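Local atomic coordinates of E3 ubiquitin ligase RavN (Legionella pneumophila, PDB entry 5MIY), a protein that acts as an E3 ubiquitin ligase, a bacterial effector that probably promotes transfer of ubiquitin onto proteins of the infected host cell. Residues Tyr9-Pro12 and Asp17-Leu20; Val26-Val29 and Lys35-Ile38; Leu45-Ser50 and Asp110-Glu115. All blocks are in the same frame, centred on the assembly; numbering follows the deposited sequence.

Contact 1: Tyr9-Pro12 and Asp17-Leu20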
loop_
_atom_site.group_PDB
_atom_site.type_symbol
_atom_site.label_atom_id
_atom_site.label_comp_id
_atom_site.label_asym_id
_atom_site.label_seq_id
_atom_site.Cartn_x
_atom_site.Cartn_y
_atom_site.Cartn_z
ATOM N N TYR A 9 2.135 10.667 3.538
ATOM C CA TYR A 9 0.971 9.819 3.363
ATOM C C TYR A 9 0.294 9.653 4.714
ATOM O O TYR A 9 0.950 9.696 5.758
ATOM C CB TYR A 9 1.348 8.443 2.786
ATOM C CG TYR A 9 2.222 7.589 3.693
ATOM C CD1 TYR A 9 3.592 7.836 3.813
ATOM C CD2 TYR A 9 1.677 6.520 4.417
ATOM C CE1 TYR A 9 4.395 7.048 4.632
ATOM C CE2 TYR A 9 2.470 5.727 5.230
ATOM C CZ TYR A 9 3.824 5.995 5.341
ATOM O OH TYR A 9 4.606 5.210 6.163
ATOM N N PHE A 10 -1.028 9.486 4.690
ATOM C CA PHE A 10 -1.773 9.175 5.909
ATOM C C PHE A 10 -1.590 7.694 6.209
ATOM O O PHE A 10 -2.232 6.841 5.592
ATOM C CB PHE A 10 -3.249 9.522 5.764
ATOM C CG PHE A 10 -4.028 9.363 7.042
ATOM C CD1 PHE A 10 -3.962 10.338 8.025
ATOM C CD2 PHE A 10 -4.801 8.231 7.272
ATOM C CE1 PHE A 10 -4.666 10.197 9.214
ATOM C CE2 PHE A 10 -5.509 8.087 8.453
ATOM C CZ PHE A 10 -5.442 9.069 9.426
ATOM N N ASP A 11 -0.728 7.386 7.167
ATOM C CA ASP A 11 -0.397 5.998 7.458
ATOM C C ASP A 11 -1.566 5.328 8.163
ATOM O O ASP A 11 -1.923 5.744 9.275
ATOM C CB ASP A 11 0.858 5.919 8.327
ATOM C CG ASP A 11 1.185 4.493 8.759
ATOM O OD1 ASP A 11 0.934 3.551 7.980
ATOM O OD2 ASP A 11 1.696 4.315 9.884
ATOM N N PRO A 12 -2.185 4.299 7.577
ATOM C CA PRO A 12 -3.299 3.641 8.279
ATOM C C PRO A 12 -2.859 2.931 9.541
ATOM O O PRO A 12 -3.676 2.761 10.458
ATOM C CB PRO A 12 -3.839 2.650 7.243
ATOM C CG PRO A 12 -2.651 2.347 6.370
ATOM C CD PRO A 12 -1.853 3.626 6.307
ATOM N N ASP A 17 -0.340 11.412 9.484
ATOM C CA ASP A 17 0.466 11.810 8.338
ATOM C C ASP A 17 1.936 11.492 8.612
ATOM O O ASP A 17 2.457 11.794 9.692
ATOM C CB ASP A 17 0.270 13.299 8.043
ATOM C CG ASP A 17 -1.111 13.607 7.462
ATOM O OD1 ASP A 17 -1.634 12.792 6.672
ATOM O OD2 ASP A 17 -1.674 14.671 7.788
ATOM N N THR A 18 2.601 10.874 7.633
ATOM C CA THR A 18 3.939 10.313 7.789
ATOM C C THR A 18 4.792 10.673 6.578
ATOM O O THR A 18 4.341 10.531 5.437
ATOM C CB THR A 18 3.870 8.780 7.931
ATOM O OG1 THR A 18 3.074 8.428 9.075
ATOM C CG2 THR A 18 5.276 8.169 8.059
ATOM N N VAL A 19 6.032 11.111 6.827
ATOM C CA VAL A 19 6.943 11.456 5.736
ATOM C C VAL A 19 7.257 10.208 4.920
ATOM O O VAL A 19 7.648 9.165 5.461
ATOM C CB VAL A 19 8.230 12.103 6.274
ATOM C CG1 VAL A 19 9.315 12.110 5.205
ATOM C CG2 VAL A 19 7.960 13.527 6.766
ATOM N N LEU A 20 7.091 10.316 3.603
ATOM C CA LEU A 20 7.415 9.232 2.692
ATOM C C LEU A 20 8.924 9.165 2.486
ATOM O O LEU A 20 9.558 10.179 2.182
ATOM C CB LEU A 20 6.696 9.466 1.364
ATOM C CG LEU A 20 6.957 8.584 0.150
ATOM C CD1 LEU A 20 6.350 7.213 0.391
ATOM C CD2 LEU A 20 6.341 9.226 -1.082
HETATM O O HOH W 1 7.399 5.771 5.990
HETATM O O HOH W 2 3.516 6.247 10.723
#
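D11 OD2 is gripped by three partners: S42 OG, the backbone N of M14 and water 2, 2.8 Å away, which also bonds T18 OG1 and so links the two strands through their side chains. Next to this bridge, D11 CB sits directly against T18 OG1 at 3.4 Å. The backbones are joined by two hydrogen bonds. T18 N donates to Y9 O over 2.8 Å, and Y9 N returns a straighter bond to T18 O. The two strands form a beta hairpin, 8-11 with 16-19, whose short segments splay to 117° rather than running flat antiparallel. Y9 and T18 are its hydrogen-bonded pair; F10 and D17 follow as the non-hydrogen-bonded one. Y9 CG is tucked between its backbone N and carbonyl carbon (chi1 65°), which lays the phenol ring alongside T18. T18 CB rests over one ring face, 4.0 Å from the centroid, in a CH-pi contact, and T18 CG2 reaches the phenol oxygen. Water 1 bonds Y9 OH in the ring plane and reaches V19 O only weakly. F10 and D17 share the other face of the hairpin, where D17 OD1 meets the edge of the F10 ring, 3.6 Å from CD1.

Contact 2: Val26-Val29 and Lys35-Ile38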
loop_
_atom_site.group_PDB
_atom_site.type_symbol
_atom_site.label_atom_id
_atom_site.label_comp_id
_atom_site.label_asym_id
_atom_site.label_seq_id
_atom_site.Cartn_x
_atom_site.Cartn_y
_atom_site.Cartn_z
ATOM N N VAL A 26 5.087 0.561 -0.347
ATOM C CA VAL A 26 4.191 1.120 -1.349
ATOM C C VAL A 26 3.732 0.003 -2.278
ATOM O O VAL A 26 4.524 -0.865 -2.662
ATOM C CB VAL A 26 4.872 2.261 -2.144
ATOM C CG1 VAL A 26 3.890 2.876 -3.109
ATOM C CG2 VAL A 26 5.406 3.326 -1.181
ATOM N N TYR A 27 2.448 0.023 -2.625
ATOM C CA TYR A 27 1.871 -0.973 -3.518
ATOM C C TYR A 27 0.577 -0.427 -4.104
ATOM O O TYR A 27 0.016 0.556 -3.610
ATOM C CB TYR A 27 1.620 -2.313 -2.804
ATOM C CG TYR A 27 0.801 -2.235 -1.514
ATOM C CD1 TYR A 27 -0.593 -2.272 -1.537
ATOM C CD2 TYR A 27 1.431 -2.140 -0.273
ATOM C CE1 TYR A 27 -1.341 -2.207 -0.357
ATOM C CE2 TYR A 27 0.692 -2.083 0.912
ATOM C CZ TYR A 27 -0.688 -2.105 0.868
ATOM O OH TYR A 27 -1.403 -2.037 2.054
ATOM N N LEU A 28 0.116 -1.089 -5.165
ATOM C CA LEU A 28 -1.141 -0.786 -5.831
ATOM C C LEU A 28 -2.185 -1.845 -5.495
ATOM O O LEU A 28 -1.872 -3.038 -5.431
ATOM C CB LEU A 28 -0.937 -0.733 -7.350
ATOM C CG LEU A 28 -1.914 0.085 -8.181
ATOM C CD1 LEU A 28 -1.570 1.563 -8.051
ATOM C CD2 LEU A 28 -1.858 -0.365 -9.650
ATOM N N VAL A 29 -3.426 -1.409 -5.277
ATOM C CA VAL A 29 -4.548 -2.334 -5.201
ATOM C C VAL A 29 -5.589 -1.910 -6.232
ATOM O O VAL A 29 -5.635 -0.759 -6.673
ATOM C CB VAL A 29 -5.177 -2.420 -3.789
ATOM C CG1 VAL A 29 -4.126 -2.841 -2.753
ATOM C CG2 VAL A 29 -5.841 -1.105 -3.404
ATOM N N LYS A 35 -9.751 0.890 -12.305
ATOM C CA LYS A 35 -9.632 1.785 -11.156
ATOM C C LYS A 35 -8.665 1.175 -10.150
ATOM O O LYS A 35 -8.965 0.143 -9.540
ATOM C CB LYS A 35 -10.995 2.052 -10.514
ATOM C CG LYS A 35 -11.960 2.816 -11.412
ATOM C CD LYS A 35 -13.283 3.094 -10.713
ATOM C CE LYS A 35 -13.081 3.854 -9.413
ATOM N NZ LYS A 35 -14.369 4.063 -8.690
ATOM N N PHE A 36 -7.513 1.814 -9.972
ATOM C CA PHE A 36 -6.480 1.338 -9.066
ATOM C C PHE A 36 -6.119 2.435 -8.074
ATOM O O PHE A 36 -6.271 3.627 -8.359
ATOM C CB PHE A 36 -5.235 0.883 -9.841
ATOM C CG PHE A 36 -5.514 -0.201 -10.846
ATOM C CD1 PHE A 36 -5.943 0.111 -12.127
ATOM C CD2 PHE A 36 -5.363 -1.535 -10.504
ATOM C CE1 PHE A 36 -6.208 -0.885 -13.048
ATOM C CE2 PHE A 36 -5.629 -2.538 -11.420
ATOM C CZ PHE A 36 -6.053 -2.211 -12.695
ATOM N N SER A 37 -5.640 2.030 -6.902
ATOM C CA SER A 37 -5.304 2.977 -5.849
ATOM C C SER A 37 -3.894 2.713 -5.342
ATOM O O SER A 37 -3.500 1.562 -5.129
ATOM C CB SER A 37 -6.305 2.898 -4.692
ATOM O OG SER A 37 -5.965 3.812 -3.666
ATOM N N ILE A 38 -3.140 3.788 -5.143
ATOM C CA ILE A 38 -1.798 3.702 -4.581
ATOM C C ILE A 38 -1.890 3.756 -3.056
ATOM O O ILE A 38 -2.519 4.657 -2.488
ATOM C CB ILE A 38 -0.903 4.823 -5.139
ATOM C CG1 ILE A 38 0.561 4.545 -4.810
ATOM C CG2 ILE A 38 -1.360 6.195 -4.666
ATOM C CD1 ILE A 38 1.143 3.418 -5.658
#
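V29 and S37 form the hydrogen-bonded pair of a beta hairpin, strand 25-32 turning back into strand 35-41, and L28 with I38 is the neighbouring non-hydrogen-bonded pair. The backbone bonds come first. S37 N donates to V29 O at 2.8 Å and V29 N to S37 O at 3.0 Å, both nearly straight, as expected of segments running at 161°. Each carbonyl oxygen also takes a CA-H...O contact: V29 O from F36 CA at 3.3 Å, S37 O from L28 CA.

The remaining contacts are apolar and lie mostly on the face that carries V26, L28, F36 and I38. L28 stretches across to the partner strand with CG anti to the backbone N (chi1 -156°), and its two methyls divide the work. CD2 presses on F36 CB at 3.6 Å, while CD1 lies over the S37 carbonyl and approaches I38 CD1. Helix 89-96 closes this face with V92 and F96. On the opposite face Y27 hydrogen-bonds D51 through its hydroxyl, and V29 CG2 leans toward S37. Further along the hairpin, I38 CD1 wedges in beside V26 CG1 at 3.8 Å and sits 3.7 Å from Y27 O.

Contact 3: Leu45-Ser50 and Asp110-Glu115. With NA (sodium ion), chain K; SO4 (sulfate ion), chain D; EDO (1,2-ethanediol), chain I.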
loop_
_atom_site.group_PDB
_atom_site.type_symbol
_atom_site.label_atom_id
_atom_site.label_comp_id
_atom_site.label_asym_id
_atom_site.label_seq_id
_atom_site.Cartn_x
_atom_site.Cartn_y
_atom_site.Cartn_z
ATOM N N LEU A 45 3.514 -5.451 5.526
ATOM C CA LEU A 45 3.287 -6.155 4.263
ATOM C C LEU A 45 3.338 -7.675 4.437
ATOM O O LEU A 45 2.581 -8.407 3.783
ATOM C CB LEU A 45 4.302 -5.702 3.214
ATOM C CG LEU A 45 4.008 -6.154 1.776
ATOM C CD1 LEU A 45 2.645 -5.642 1.325
ATOM C CD2 LEU A 45 5.094 -5.701 0.812
ATOM N N GLU A 46 4.215 -8.166 5.314
ATOM C CA GLU A 46 4.402 -9.599 5.512
ATOM C C GLU A 46 3.499 -10.184 6.586
ATOM O O GLU A 46 3.466 -11.412 6.734
ATOM C CB GLU A 46 5.860 -9.908 5.881
ATOM C CG GLU A 46 6.899 -9.470 4.839
ATOM C CD GLU A 46 6.738 -10.173 3.503
ATOM O OE1 GLU A 46 6.293 -11.341 3.488
ATOM O OE2 GLU A 46 7.065 -9.560 2.461
ATOM N N HIS A 47 2.766 -9.356 7.334
ATOM C CA HIS A 47 1.949 -9.856 8.433
ATOM C C HIS A 47 0.467 -9.541 8.315
ATOM O O HIS A 47 -0.349 -10.299 8.850
ATOM C CB HIS A 47 2.475 -9.305 9.772
ATOM C CG HIS A 47 3.857 -9.772 10.107
ATOM N ND1 HIS A 47 4.991 -9.185 9.586
ATOM C CD2 HIS A 47 4.287 -10.781 10.903
ATOM C CE1 HIS A 47 6.060 -9.806 10.054
ATOM N NE2 HIS A 47 5.660 -10.782 10.850
ATOM N N LEU A 48 0.091 -8.446 7.660
ATOM C CA LEU A 48 -1.323 -8.117 7.545
ATOM C C LEU A 48 -2.033 -9.121 6.630
ATOM O O LEU A 48 -1.427 -9.666 5.700
ATOM C CB LEU A 48 -1.502 -6.706 6.995
ATOM C CG LEU A 48 -1.107 -5.532 7.891
ATOM C CD1 LEU A 48 -1.124 -4.253 7.056
ATOM C CD2 LEU A 48 -2.034 -5.415 9.103
ATOM N N PRO A 49 -3.326 -9.365 6.856
ATOM C CA PRO A 49 -4.073 -10.278 5.978
ATOM C C PRO A 49 -4.670 -9.614 4.750
ATOM O O PRO A 49 -5.143 -10.328 3.852
ATOM C CB PRO A 49 -5.191 -10.776 6.896
ATOM C CG PRO A 49 -5.473 -9.606 7.763
ATOM C CD PRO A 49 -4.128 -8.959 8.024
ATOM N N SER A 50 -4.670 -8.287 4.702
ATOM C CA SER A 50 -5.269 -7.517 3.619
ATOM C C SER A 50 -4.819 -6.074 3.765
ATOM O O SER A 50 -4.282 -5.671 4.801
ATOM C CB SER A 50 -6.793 -7.600 3.650
ATOM O OG SER A 50 -7.289 -6.975 4.819
ATOM N N ASP A 110 -1.769 -15.273 4.873
ATOM C CA ASP A 110 -2.680 -15.734 5.923
ATOM C C ASP A 110 -1.945 -16.380 7.090
ATOM O O ASP A 110 -2.583 -17.023 7.943
ATOM C CB ASP A 110 -3.691 -16.728 5.349
ATOM C CG ASP A 110 -4.715 -16.065 4.453
ATOM O OD1 ASP A 110 -5.252 -15.003 4.836
ATOM O OD2 ASP A 110 -4.977 -16.607 3.356
ATOM N N SER A 111 -0.626 -16.216 7.156
ATOM C CA SER A 111 0.179 -16.975 8.110
ATOM C C SER A 111 -0.099 -16.580 9.561
ATOM O O SER A 111 -0.031 -17.439 10.450
ATOM C CB SER A 111 1.665 -16.807 7.797
ATOM O OG SER A 111 2.052 -15.448 7.897
ATOM N N VAL A 112 -0.370 -15.300 9.847
ATOM C CA VAL A 112 -0.503 -14.930 11.263
ATOM C C VAL A 112 -1.759 -15.559 11.871
ATOM O O VAL A 112 -1.721 -16.062 12.999
ATOM C CB VAL A 112 -0.470 -13.399 11.458
ATOM C CG1 VAL A 112 -0.536 -13.050 12.949
ATOM C CG2 VAL A 112 0.817 -12.777 10.827
ATOM N N LYS A 113 -2.887 -15.543 11.147
ATOM C CA LYS A 113 -4.105 -16.169 11.672
ATOM C C LYS A 113 -3.941 -17.675 11.799
ATOM O O LYS A 113 -4.438 -18.286 12.758
ATOM C CB LYS A 113 -5.307 -15.843 10.790
ATOM C CG LYS A 113 -6.652 -16.284 11.377
ATOM C CD LYS A 113 -7.816 -15.750 10.555
ATOM C CE LYS A 113 -9.129 -16.398 10.978
ATOM N NZ LYS A 113 -10.303 -15.990 10.164
ATOM N N ARG A 114 -3.251 -18.295 10.839
ATOM C CA ARG A 114 -2.949 -19.721 10.948
ATOM C C ARG A 114 -2.127 -20.021 12.198
ATOM O O ARG A 114 -2.402 -20.996 12.919
ATOM C CB ARG A 114 -2.213 -20.178 9.685
ATOM C CG ARG A 114 -1.693 -21.593 9.721
ATOM C CD ARG A 114 -1.362 -22.081 8.310
ATOM N NE ARG A 114 -0.324 -21.265 7.675
ATOM C CZ ARG A 114 -0.508 -20.510 6.593
ATOM N NH1 ARG A 114 -1.696 -20.465 6.000
ATOM N NH2 ARG A 114 0.503 -19.801 6.099
ATOM N N GLU A 115 -1.134 -19.174 12.496
ATOM C CA GLU A 115 -0.309 -19.394 13.687
ATOM C C GLU A 115 -1.103 -19.162 14.962
ATOM O O GLU A 115 -0.942 -19.901 15.946
ATOM C CB GLU A 115 0.926 -18.490 13.661
ATOM C CG GLU A 115 1.980 -18.953 12.671
ATOM C CD GLU A 115 3.155 -17.997 12.553
ATOM O OE1 GLU A 115 3.453 -17.277 13.535
ATOM O OE2 GLU A 115 3.779 -17.966 11.468
HETATM NA NA NA K . -2.321 -10.333 10.764
HETATM S S SO4 D . 6.389 -6.514 7.855
HETATM O O1 SO4 D . 5.098 -7.149 8.078
HETATM O O2 SO4 D . 6.405 -5.199 8.489
HETATM O O3 SO4 D . 6.556 -6.374 6.413
HETATM O O4 SO4 D . 7.469 -7.340 8.391
HETATM C C1 EDO I . 4.006 -11.639 0.958
HETATM O O1 EDO I . 3.279 -12.564 1.767
HETATM C C2 EDO I . 3.744 -10.250 1.512
HETATM O O2 EDO I . 2.349 -9.955 1.394
HETATM O O HOH W 3 -1.014 -12.921 7.943
HETATM O O HOH W 4 -4.935 -12.972 2.882
#
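This is a small surface contact, joined by water and one methyl group, between the loop after strand 35-41 and the first turn of helix 111-125. No direct hydrogen bond crosses it. H47 O is the point of junction: it coordinates a sodium ion at 2.8 Å and accepts a bond from water 3 at 2.9 Å. Water 3 in turn accepts from V112 N at 3.1 Å, an amide that precedes the first i to i+4 bonds of the helix, R114 N to D110 O and E115 N to S111 O. V112 CG2 lies anti to its carbonyl carbon, beside that same amide, which brings the methyl to 3.4 Å from H47 O and 4.0 Å from H47 CB. Water 4 sits between P49 O and D110 OD1, though other acceptors compete for its protons. Away from the helix the loop holds a sulfate, probably from the crystallisation liquor: E46 N shares its hydrogen between O1 and O3, while H47 ND1 lies 2.5 Å from O1, near the imidazole plane, a bond so short that it is doubtful. L45 anchors the loop to the protein body, packing on I25 and Y27 of strand 25-32 and on F108, between strand 106-107 and the helix.

Contact 2 is the buried one, contact 1 is half buried and contact 3 lies at the surface. The first two are both antiparallel hairpins, so backbone bonds hold each; in 26-29/35-38 the side chains add almost pure hydrocarbon, whereas 9-12/17-20 adds waters, a carboxylate and a ring face. Contact 3 joins parts 60 residues apart, and there water stands in for direct bonds, while the sodium is held from the loop side by H47 O. Strand 25-32 belongs to contact 2 and meets both others: L20 CD1 touches V26 CG2 at 4.3 Å, and Y27 CD2 touches L45 CD1 at 4.0 Å. Contacts 1 and 3 do not touch, their nearest atoms being about 7 Å apart.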